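Putative peptidase (Clostridium acetobutylicum, PDB 3K9T) binds one zinc ion per subunit and probably takes part in the biosynthesis of modified polysaccharides, with no peptidase activity expected despite its aminopeptidase-like region. Local coordinates at residues K263-F267 against G268-I272; T205-A208 against K209-K213. All coordinates share one frame; numbering follows the deposited sequence.

Contact 1: K263-F267 against G268-I272; sequences KRTKF and GDAEI
Arg-264 opens the connection between strand 260-263 and helix 271-282 by laying its aliphatic chain beside Gly-268, with CD 3.5 Å from the glycine O. The chain runs extended from CG to NE, and its guanidinium goes on to salt bridges with Glu-277 and Asp-291. Thr-265 comes next. Its O accepts the N-H of Gly-268 at 2.9 Å, the bond of a type I beta turn, with the donor standing well above the carbonyl plane. With chi1 at 73°, OG1 sits between backbone N and carbonyl carbon and leans back over the turn, where the N-H groups of Phe-267 and Gly-268 reach it in weak bonds, at 3.2 Å from Phe-267 N. The methyl branch of Thr-265, CG2, meets Ile-272 CG2 at 3.5 Å. Lys-266 turns its CB away and lays CG over the centre of one face of the Phe-267 ring. Phe-267 closes the segment: its O takes a weak bond from Asp-269 N, while CD2 approaches Ala-270 CB at 4.4 Å. Gly-268 has a positive phi (73°), a conformation that favours glycine, and the chain leads on to Ala-270 at the N-cap position. The Asp-273 carboxylate is hydrogen-bonded to both Thr-265 OG1 and Ala-270 N. The arrangement is a type I turn leading from a sheet strand into a helix start, where Asp-273 supplies one half of a capping box.

Contact 2: T205-A208 against K209-K213; sequences TFIA and KALSK
Phe-206 and Lys-209, three residues apart on helix 194-211, lie side by side and point the same way. The lysine leaves the helix with CG anti to the backbone N (chi1 -167°), then bends at chi3 (-70°) and again at chi4, which folds its end over the phenyl ring. CE lies above one face, 4.0 Å from the ring centroid and 21° off the normal, displaced from the centre of the ring; this is a CH-pi contact made by the last methylene. NZ comes within 3.6 Å of Phe-206 CE2 but has its hydrogen bond with His-48, whose ring also meets that of Phe-206. The ammonium therefore has an aromatic face beside it and a polar partner at its end. Thr-15, Glu-18 and Ile-19 of helix 12-26 also touch the phenylalanine. Further along, Ser-212 has OG anti to its carbonyl carbon, which brings the hydroxyl back over the helix to donate to Ala-208 O at 2.9 Å. That oxygen also takes the backbone N-H of Ser-212 at 3.0 Å, nearly along the C=O axis, whereas OG stands above the carbonyl plane; Tyr-172 is a further partner of OG. Ile-207 CG2 and Leu-211 CG, 4.5 Å apart, form an i/i+4 apolar pair against helix 336-355. These are the i/i+3 and i/i+4 contacts of an alpha-helix, here the connecting helix of a beta-alpha-beta unit between strands 181-187 and 219-225.

Overall arrangement
Both contacts show the same principle, that neighbours in sequence pack according to the backbone between them, yet they sit in different surroundings. Contact 2 is largely buried, at the C-terminal end of helix 194-211 and just beyond it, with helices 12-26 and 336-355 and strand 219-225 around it; contact 1 is partly buried, and Ile-272, with Glu-271 beside it, leans on strand 245-250. The two serve one mixed sheet without sharing an element, their centres 24 Å apart. In contact 1 a turn is closed by one backbone bond to the threonine carbonyl, its hydroxyl adding weak bonds, whereas in contact 2 regular helical bonds are supplemented by a CH-pi contact and a serine hydroxyl bonded to a backbone carbonyl. Neither lies at the zinc site.

Contact 1: K263-F267 against G268-I272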
# COMPACT_ATOMS: atom_id res chain seq x y z
N LYS A 263 18.17 10.37 -2.95
CA LYS A 263 18.24 9.42 -1.84
C LYS A 263 17.44 10.01 -0.69
O LYS A 263 17.70 11.13 -0.23
CB LYS A 263 19.68 9.14 -1.43
CG LYS A 263 19.86 8.25 -0.20
CD LYS A 263 21.36 7.99 0.04
CE LYS A 263 21.63 7.18 1.31
NZ LYS A 263 23.07 6.80 1.41
N ARG A 264 16.46 9.27 -0.22
CA ARG A 264 15.67 9.72 0.88
C ARG A 264 16.37 9.72 2.23
O ARG A 264 17.32 8.99 2.47
CB ARG A 264 14.47 8.81 1.02
CG ARG A 264 13.53 8.92 -0.12
CD ARG A 264 12.50 7.93 0.10
NE ARG A 264 11.37 8.18 -0.75
CZ ARG A 264 10.63 7.22 -1.29
NH1 ARG A 264 10.93 5.94 -1.09
NH2 ARG A 264 9.60 7.54 -2.04
N THR A 265 15.80 10.51 3.12
CA THR A 265 16.15 10.45 4.53
C THR A 265 15.82 9.07 5.08
O THR A 265 15.03 8.34 4.48
CB THR A 265 15.33 11.48 5.36
OG1 THR A 265 13.95 11.04 5.50
CG2 THR A 265 15.41 12.84 4.71
N LYS A 266 16.39 8.75 6.24
CA LYS A 266 16.14 7.47 6.87
C LYS A 266 14.64 7.28 7.15
O LYS A 266 14.18 6.16 7.20
CB LYS A 266 16.97 7.28 8.16
CG LYS A 266 16.46 8.07 9.39
CD LYS A 266 17.25 7.83 10.70
CE LYS A 266 16.64 6.79 11.71
NZ LYS A 266 17.76 6.34 12.69
N PHE A 267 13.90 8.37 7.33
CA PHE A 267 12.46 8.29 7.62
C PHE A 267 11.62 8.05 6.37
O PHE A 267 10.45 7.69 6.47
CB PHE A 267 11.93 9.56 8.30
CG PHE A 267 12.75 10.02 9.43
CD1 PHE A 267 12.69 9.36 10.66
CD2 PHE A 267 13.58 11.12 9.30
CE1 PHE A 267 13.45 9.78 11.74
CE2 PHE A 267 14.37 11.56 10.38
CZ PHE A 267 14.30 10.88 11.60
N GLY A 268 12.18 8.29 5.20
CA GLY A 268 11.45 8.04 3.94
C GLY A 268 10.34 8.99 3.56
O GLY A 268 10.16 9.28 2.40
N ASP A 269 9.58 9.49 4.53
CA ASP A 269 8.48 10.41 4.20
C ASP A 269 8.54 11.74 4.97
O ASP A 269 7.49 12.36 5.19
CB ASP A 269 7.13 9.69 4.42
CG ASP A 269 6.93 9.24 5.85
OD1 ASP A 269 7.88 9.34 6.69
OD2 ASP A 269 5.79 8.79 6.12
N ALA A 270 9.75 12.17 5.37
CA ALA A 270 9.93 13.46 6.06
C ALA A 270 9.57 14.58 5.10
O ALA A 270 9.44 14.35 3.90
CB ALA A 270 11.37 13.65 6.53
N GLU A 271 9.40 15.79 5.62
CA GLU A 271 9.00 16.89 4.77
C GLU A 271 9.93 17.09 3.56
O GLU A 271 9.43 17.24 2.42
CB GLU A 271 8.86 18.17 5.54
CG GLU A 271 8.16 19.22 4.71
CD GLU A 271 8.02 20.57 5.40
OE1 GLU A 271 8.10 20.60 6.65
OE2 GLU A 271 7.79 21.56 4.65
N ILE A 272 11.23 17.02 3.80
CA ILE A 272 12.21 17.18 2.71
C ILE A 272 12.03 16.09 1.63
O ILE A 272 12.11 16.39 0.46
CB ILE A 272 13.69 17.27 3.24
CG1 ILE A 272 14.65 17.65 2.11
CG2 ILE A 272 14.12 15.97 3.90
CD1 ILE A 272 14.29 18.93 1.39

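Contact 2: T205-A208 against K209-K213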
# COMPACT_ATOMS: atom_id res chain seq x y z
N THR A 205 28.01 26.40 -3.43
CA THR A 205 28.54 27.75 -3.43
C THR A 205 27.55 28.72 -4.10
O THR A 205 27.17 29.75 -3.51
CB THR A 205 29.94 27.81 -4.03
OG1 THR A 205 30.80 27.06 -3.17
CG2 THR A 205 30.46 29.28 -4.12
N PHE A 206 27.08 28.33 -5.27
CA PHE A 206 26.13 29.15 -6.01
C PHE A 206 24.72 29.20 -5.42
O PHE A 206 24.03 30.19 -5.56
CB PHE A 206 26.15 28.80 -7.50
CG PHE A 206 27.27 29.49 -8.24
CD1 PHE A 206 28.57 29.02 -8.15
CD2 PHE A 206 27.04 30.65 -8.94
CE1 PHE A 206 29.61 29.67 -8.79
CE2 PHE A 206 28.07 31.31 -9.59
CZ PHE A 206 29.35 30.82 -9.53
N ILE A 207 24.29 28.14 -4.74
CA ILE A 207 23.02 28.19 -4.04
C ILE A 207 23.16 29.22 -2.93
O ILE A 207 22.33 30.10 -2.84
CB ILE A 207 22.59 26.83 -3.48
CG1 ILE A 207 22.21 25.93 -4.66
CG2 ILE A 207 21.38 27.00 -2.52
CD1 ILE A 207 22.28 24.49 -4.30
N ALA A 208 24.23 29.13 -2.14
CA ALA A 208 24.51 30.10 -1.06
C ALA A 208 24.55 31.53 -1.62
O ALA A 208 23.93 32.45 -1.07
CB ALA A 208 25.83 29.77 -0.34
N LYS A 209 25.21 31.68 -2.77
CA LYS A 209 25.35 32.98 -3.40
C LYS A 209 23.98 33.59 -3.78
O LYS A 209 23.77 34.78 -3.59
CB LYS A 209 26.25 32.84 -4.63
CG LYS A 209 26.70 34.15 -5.17
CD LYS A 209 27.33 34.05 -6.56
CE LYS A 209 28.66 33.37 -6.58
NZ LYS A 209 29.50 33.97 -7.71
N ALA A 210 23.06 32.76 -4.29
CA ALA A 210 21.70 33.20 -4.61
C ALA A 210 20.86 33.50 -3.34
O ALA A 210 20.24 34.54 -3.25
CB ALA A 210 20.98 32.17 -5.52
N LEU A 211 20.85 32.59 -2.37
CA LEU A 211 20.04 32.76 -1.16
C LEU A 211 20.41 34.00 -0.34
O LEU A 211 19.55 34.65 0.24
CB LEU A 211 20.06 31.51 -0.28
CG LEU A 211 19.12 30.38 -0.68
CD1 LEU A 211 19.06 29.37 0.48
CD2 LEU A 211 17.73 30.89 -1.00
N SER A 212 21.71 34.28 -0.30
CA SER A 212 22.27 35.48 0.29
C SER A 212 21.56 36.76 -0.09
O SER A 212 21.61 37.72 0.65
CB SER A 212 23.71 35.65 -0.21
OG SER A 212 24.56 34.78 0.47
N LYS A 213 20.98 36.79 -1.28
CA LYS A 213 20.36 37.98 -1.81
C LYS A 213 18.86 38.05 -1.57
O LYS A 213 18.22 39.02 -1.98
CB LYS A 213 20.68 38.03 -3.30
CG LYS A 213 22.20 38.21 -3.52
CD LYS A 213 22.60 38.15 -4.96
CE LYS A 213 24.06 38.60 -5.15
NZ LYS A 213 25.02 37.82 -4.40